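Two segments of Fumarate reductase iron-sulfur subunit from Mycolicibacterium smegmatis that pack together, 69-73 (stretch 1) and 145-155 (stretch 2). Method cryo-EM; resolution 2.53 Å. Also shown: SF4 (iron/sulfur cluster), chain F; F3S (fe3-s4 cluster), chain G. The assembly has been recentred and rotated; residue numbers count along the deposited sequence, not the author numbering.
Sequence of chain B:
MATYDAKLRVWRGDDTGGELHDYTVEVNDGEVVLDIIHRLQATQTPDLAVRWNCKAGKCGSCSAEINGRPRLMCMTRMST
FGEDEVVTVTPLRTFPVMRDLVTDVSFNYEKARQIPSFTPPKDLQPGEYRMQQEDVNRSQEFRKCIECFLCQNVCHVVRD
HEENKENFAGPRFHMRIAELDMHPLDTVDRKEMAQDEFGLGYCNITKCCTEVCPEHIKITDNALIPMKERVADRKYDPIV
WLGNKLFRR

Stretch 1, residues 69-73: RPRLM
Stretch 2 145-155: CIECFLCQNVC

Packing of a short strand, residues 70-72, against the cluster-binding segment 145-155 of the same chain, whose helix spans 150-154. Strand and helix run nearly antiparallel, with 162° between their N-to-C directions and a closest axial approach of 8.8 Å. The register pairs Pro70 with Leu150 (CA to CA 6.1 Å) and Leu72 with Cys148 (CA to CA 8.2 Å), so walking forward along stretch 1 means walking backward along stretch 2. No hydrogen bond crosses the interface; the 296 Å² buried, both sides summed, is made mostly by apolar side-chain contacts.

Arg69 (phi/psi -111/129) leads into the strand with its CB directed away and its side chain m at chi1, chi2 and chi3; its closest side-chain approach, Arg69 NE to Val154 CG2, is 7.8 Å, too far for contact. Pro70 (-64/115, C-gamma exo pucker) points toward the helix and contributes the largest covered area, 83 Å². Its ring meets three residues: Pro70 CB lies 3.7 Å from Leu150 CD2, Pro70 CG 4.0 Å from Val154 CB, and Pro70 CG 3.6 Å from Asn153 ND2. The last is a packing contact, since a proline ring carbon offers the amide no acceptor; both polar atoms of the Asn153 side chain (chi1 t, chi2 67°) are hydrogen-bonded elsewhere in the structure. Val154 has chi1 p.

Arg71 (-136/171) turns its CB away, and its side chain is again m at chi1, chi2 and chi3. It touches the helix through its backbone: Arg71 O is 3.7 Å from Leu150 CD2. Leu150 (chi1 m, chi2 t) is thus the hub of the contact, meeting all three strand residues.

Leu72 (-94/132; chi1 m, chi2 t) starts sideways, but its end comes nearer. Leu72 CG is 4.2 Å from Leu150 CD1, Leu72 CD2 is 4.2 Å from Cys148 CB, and Leu72 CD1 is 4.2 Å from Ile146 CD1 (Ile146 chi1 p, chi2 t). Its two methyls therefore reach different residues of the loop before the helix. Met73 (-67/-32; m, t, m) leaves the extended conformation and makes no contact.

Behind this apolar surface, stretch 2 wraps the SF4 cluster. Cys145 SG binds FE3 at 2.4 Å, Cys148 SG binds FE4 at 2.4 Å, and Cys151 SG binds FE1 at 2.4 Å, with chi1 t, p and p respectively. Cys148 faces both ways, its CB against Leu72 and its sulfur on iron; that sulfur also accepts a hydrogen bond from the backbone, Leu150 N to Cys148 SG 2.9 Å. Phe149 adopts positive phi (73/22) at the N-cap position. The helix is tied by Asn153 N to Phe149 O and Val154 N to Leu150 O, both 2.9 Å, while Cys155 N to Cys151 O measures 3.1 Å. Cys155 (-49/133, chi1 t) departs from helical geometry, its SG 3.1 Å from F3S FE1.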

ATOM      1  N   ARG B  69       8.501  -1.826  18.454  1.00 14.31           N
ATOM      2  CA  ARG B  69       8.803  -2.050  17.051  1.00 14.31           C
ATOM      3  C   ARG B  69       7.832  -1.285  16.172  1.00 14.31           C
ATOM      4  O   ARG B  69       6.616  -1.392  16.367  1.00 14.31           O
ATOM      5  CB  ARG B  69       8.724  -3.543  16.717  1.00 14.31           C
ATOM      6  CG  ARG B  69       9.191  -4.464  17.821  1.00 14.31           C
ATOM      7  CD  ARG B  69      10.699  -4.476  17.919  1.00 14.31           C
ATOM      8  NE  ARG B  69      11.310  -4.978  16.693  1.00 14.31           N
ATOM      9  CZ  ARG B  69      11.697  -6.235  16.512  1.00 14.31           C
ATOM     10  NH1 ARG B  69      11.539  -7.126  17.479  1.00 14.31           N
ATOM     11  NH2 ARG B  69      12.241  -6.600  15.362  1.00 14.31           N
ATOM     12  N   PRO B  70       8.320  -0.513  15.201  1.00 13.30           N
ATOM     13  CA  PRO B  70       7.411   0.149  14.256  1.00 13.30           C
ATOM     14  C   PRO B  70       6.632  -0.844  13.408  1.00 13.30           C
ATOM     15  O   PRO B  70       7.210  -1.580  12.603  1.00 13.30           O
ATOM     16  CB  PRO B  70       8.359   0.999  13.400  1.00 13.30           C
ATOM     17  CG  PRO B  70       9.584   1.162  14.233  1.00 13.30           C
ATOM     18  CD  PRO B  70       9.719  -0.118  14.986  1.00 13.30           C
ATOM     19  N   ARG B  71       5.315  -0.865  13.583  1.00 14.49           N
ATOM     20  CA  ARG B  71       4.426  -1.807  12.924  1.00 14.49           C
ATOM     21  C   ARG B  71       3.195  -1.081  12.397  1.00 14.49           C
ATOM     22  O   ARG B  71       2.973   0.103  12.663  1.00 14.49           O
ATOM     23  CB  ARG B  71       3.983  -2.923  13.879  1.00 14.49           C
ATOM     24  CG  ARG B  71       5.087  -3.797  14.435  1.00 14.49           C
ATOM     25  CD  ARG B  71       5.750  -4.595  13.340  1.00 14.49           C
ATOM     26  NE  ARG B  71       4.779  -5.388  12.595  1.00 14.49           N
ATOM     27  CZ  ARG B  71       4.368  -6.601  12.949  1.00 14.49           C
ATOM     28  NH1 ARG B  71       4.839  -7.171  14.048  1.00 14.49           N
ATOM     29  NH2 ARG B  71       3.478  -7.239  12.203  1.00 14.49           N
ATOM     30  N   LEU B  72       2.400  -1.814  11.622  1.00 15.10           N
ATOM     31  CA  LEU B  72       1.034  -1.425  11.311  1.00 15.10           C
ATOM     32  C   LEU B  72       0.102  -2.102  12.306  1.00 15.10           C
ATOM     33  O   LEU B  72       0.221  -3.304  12.552  1.00 15.10           O
ATOM     34  CB  LEU B  72       0.652  -1.820   9.885  1.00 15.10           C
ATOM     35  CG  LEU B  72       1.367  -1.156   8.712  1.00 15.10           C
ATOM     36  CD1 LEU B  72       0.957  -1.833   7.421  1.00 15.10           C
ATOM     37  CD2 LEU B  72       1.058   0.327   8.659  1.00 15.10           C
ATOM     38  N   MET B  73      -0.814  -1.326  12.886  1.00 16.44           N
ATOM     39  CA  MET B  73      -1.714  -1.885  13.887  1.00 16.44           C
ATOM     40  C   MET B  73      -2.678  -2.893  13.278  1.00 16.44           C
ATOM     41  O   MET B  73      -3.048  -3.869  13.938  1.00 16.44           O
ATOM     42  CB  MET B  73      -2.479  -0.765  14.588  1.00 16.44           C
ATOM     43  CG  MET B  73      -1.662  -0.039  15.640  1.00 16.44           C
ATOM     44  SD  MET B  73      -2.565   1.245  16.518  1.00 16.44           S
ATOM     45  CE  MET B  73      -2.542   2.560  15.307  1.00 16.44           C
ATOM     46  N   CYS B 145       5.262   0.699  -2.661  1.00 12.48           N
ATOM     47  CA  CYS B 145       5.265   1.430  -1.394  1.00 12.48           C
ATOM     48  C   CYS B 145       4.023   2.162  -0.870  1.00 12.48           C
ATOM     49  O   CYS B 145       3.705   3.259  -1.331  1.00 12.48           O
ATOM     50  CB  CYS B 145       6.454   2.400  -1.368  1.00 12.48           C
ATOM     51  SG  CYS B 145       6.230   3.829  -0.284  1.00 12.48           S
ATOM     52  N   ILE B 146       3.329   1.556   0.094  1.00 13.29           N
ATOM     53  CA  ILE B 146       2.230   2.253   0.747  1.00 13.29           C
ATOM     54  C   ILE B 146       2.858   3.243   1.718  1.00 13.29           C
ATOM     55  O   ILE B 146       3.670   2.866   2.568  1.00 13.29           O
ATOM     56  CB  ILE B 146       1.274   1.274   1.453  1.00 13.29           C
ATOM     57  CG1 ILE B 146       1.959   0.528   2.599  1.00 13.29           C
ATOM     58  CG2 ILE B 146       0.734   0.263   0.462  1.00 13.29           C
ATOM     59  CD1 ILE B 146       1.009  -0.046   3.609  1.00 13.29           C
ATOM     60  N   GLU B 147       2.533   4.517   1.569  1.00 12.52           N
ATOM     61  CA  GLU B 147       3.307   5.516   2.289  1.00 12.52           C
ATOM     62  C   GLU B 147       2.971   5.478   3.773  1.00 12.52           C
ATOM     63  O   GLU B 147       2.281   6.358   4.294  1.00 12.52           O
ATOM     64  CB  GLU B 147       3.069   6.900   1.691  1.00 12.52           C
ATOM     65  CG  GLU B 147       3.799   7.101   0.380  1.00 12.52           C
ATOM     66  CD  GLU B 147       3.537   8.452  -0.236  1.00 12.52           C
ATOM     67  OE1 GLU B 147       2.461   9.026   0.022  1.00 12.52           O
ATOM     68  OE2 GLU B 147       4.410   8.941  -0.980  1.00 12.52           O
ATOM     69  N   CYS B 148       3.498   4.471   4.461  1.00 11.97           N
ATOM     70  CA  CYS B 148       3.284   4.323   5.895  1.00 11.97           C
ATOM     71  C   CYS B 148       4.305   5.162   6.660  1.00 11.97           C
ATOM     72  O   CYS B 148       4.015   5.685   7.736  1.00 11.97           O
ATOM     73  CB  CYS B 148       3.388   2.855   6.308  1.00 11.97           C
ATOM     74  SG  CYS B 148       5.067   2.304   6.690  1.00 11.97           S
ATOM     75  N   PHE B 149       5.502   5.283   6.093  1.00 11.83           N
ATOM     76  CA  PHE B 149       6.578   6.062   6.701  1.00 11.83           C
ATOM     77  C   PHE B 149       7.177   5.377   7.921  1.00 11.83           C
ATOM     78  O   PHE B 149       7.786   6.035   8.769  1.00 11.83           O
ATOM     79  CB  PHE B 149       6.100   7.473   7.055  1.00 11.83           C
ATOM     80  CG  PHE B 149       5.453   8.193   5.909  1.00 11.83           C
ATOM     81  CD1 PHE B 149       6.078   8.259   4.676  1.00 11.83           C
ATOM     82  CD2 PHE B 149       4.216   8.788   6.058  1.00 11.83           C
ATOM     83  CE1 PHE B 149       5.486   8.914   3.620  1.00 11.83           C
ATOM     84  CE2 PHE B 149       3.620   9.444   5.005  1.00 11.83           C
ATOM     85  CZ  PHE B 149       4.256   9.509   3.784  1.00 11.83           C
ATOM     86  N   LEU B 150       7.028   4.056   8.024  1.00 11.59           N
ATOM     87  CA  LEU B 150       7.685   3.324   9.101  1.00 11.59           C
ATOM     88  C   LEU B 150       9.196   3.328   8.915  1.00 11.59           C
ATOM     89  O   LEU B 150       9.950   3.388   9.893  1.00 11.59           O
ATOM     90  CB  LEU B 150       7.150   1.895   9.169  1.00 11.59           C
ATOM     91  CG  LEU B 150       5.737   1.715   9.724  1.00 11.59           C
ATOM     92  CD1 LEU B 150       5.266   0.287   9.535  1.00 11.59           C
ATOM     93  CD2 LEU B 150       5.671   2.112  11.182  1.00 11.59           C
ATOM     94  N   CYS B 151       9.626   3.326   7.657  1.00 11.26           N
ATOM     95  CA  CYS B 151      11.044   3.381   7.336  1.00 11.26           C
ATOM     96  C   CYS B 151      11.575   4.727   7.819  1.00 11.26           C
ATOM     97  O   CYS B 151      12.620   4.796   8.467  1.00 11.26           O
ATOM     98  CB  CYS B 151      11.263   3.233   5.831  1.00 11.26           C
ATOM     99  SG  CYS B 151      10.535   4.553   4.835  1.00 11.26           S
ATOM    100  N   GLN B 152      10.847   5.796   7.500  1.00 11.38           N
ATOM    101  CA  GLN B 152      11.233   7.132   7.933  1.00 11.38           C
ATOM    102  C   GLN B 152      11.266   7.224   9.450  1.00 11.38           C
ATOM    103  O   GLN B 152      12.128   7.898  10.023  1.00 11.38           O
ATOM    104  CB  GLN B 152      10.265   8.164   7.361  1.00 11.38           C
ATOM    105  CG  GLN B 152      10.043   8.052   5.871  1.00 11.38           C
ATOM    106  CD  GLN B 152      11.065   8.827   5.073  1.00 11.38           C
ATOM    107  OE1 GLN B 152      11.860   8.249   4.342  1.00 11.38           O
ATOM    108  NE2 GLN B 152      11.046  10.143   5.206  1.00 11.38           N
ATOM    109  N   ASN B 153      10.318   6.563  10.115  1.00 11.84           N
ATOM    110  CA  ASN B 153      10.280   6.574  11.572  1.00 11.84           C
ATOM    111  C   ASN B 153      11.493   5.878  12.177  1.00 11.84           C
ATOM    112  O   ASN B 153      12.068   6.362  13.156  1.00 11.84           O
ATOM    113  CB  ASN B 153       8.991   5.915  12.058  1.00 11.84           C
ATOM    114  CG  ASN B 153       8.887   5.886  13.563  1.00 11.84           C
ATOM    115  OD1 ASN B 153       8.769   6.924  14.205  1.00 11.84           O
ATOM    116  ND2 ASN B 153       8.927   4.694  14.133  1.00 11.84           N
ATOM    117  N   VAL B 154      11.897   4.740  11.614  1.00 11.59           N
ATOM    118  CA  VAL B 154      12.878   3.914  12.309  1.00 11.59           C
ATOM    119  C   VAL B 154      14.309   4.355  12.009  1.00 11.59           C
ATOM    120  O   VAL B 154      15.221   4.061  12.787  1.00 11.59           O
ATOM    121  CB  VAL B 154      12.662   2.432  11.955  1.00 11.59           C
ATOM    122  CG1 VAL B 154      13.069   2.169  10.533  1.00 11.59           C
ATOM    123  CG2 VAL B 154      13.412   1.522  12.920  1.00 11.59           C
ATOM    124  N   CYS B 155      14.519   4.990  10.860  1.00 11.76           N
ATOM    125  CA  CYS B 155      15.855   5.434  10.474  1.00 11.76           C
ATOM    126  C   CYS B 155      16.504   6.197  11.619  1.00 11.76           C
ATOM    127  O   CYS B 155      15.877   7.074  12.212  1.00 11.76           O
ATOM    128  CB  CYS B 155      15.788   6.315   9.224  1.00 11.76           C
ATOM    129  SG  CYS B 155      17.394   6.914   8.647  1.00 11.76           S
TER
HETATM  130 FE1  SF4 F 302       8.929   2.930   3.957  1.00 12.21          FE
HETATM  131 FE2  SF4 F 302       8.062   0.221   2.945  1.00 12.21          FE
HETATM  132 FE3  SF4 F 302       6.888   2.729   1.742  1.00 12.21          FE
HETATM  133 FE4  SF4 F 302       6.149   1.914   4.554  1.00 12.21          FE
HETATM  134  S1  SF4 F 302       6.084   0.967   2.642  1.00 12.21           S
HETATM  135  S2  SF4 F 302       6.952   3.676   3.655  1.00 12.21           S
HETATM  136  S3  SF4 F 302       8.127   1.167   4.857  1.00 12.21           S
HETATM  137  S4  SF4 F 302       8.865   1.983   2.045  1.00 12.21           S
HETATM  138 FE1  F3S G 303      17.672   4.182   7.197  1.00 15.13          FE
HETATM  139 FE3  F3S G 303      18.037   1.960   5.732  1.00 15.13          FE
HETATM  140 FE4  F3S G 303      19.869   3.917   5.526  1.00 15.13          FE
HETATM  141  S1  F3S G 303      17.597   2.083   7.912  1.00 15.13           S
HETATM  142  S2  F3S G 303      19.844   4.849   7.586  1.00 15.13           S
HETATM  143  S3  F3S G 303      17.648   4.075   4.904  1.00 15.13           S
HETATM  144  S4  F3S G 303      20.269   1.700   5.378  1.00 15.13           S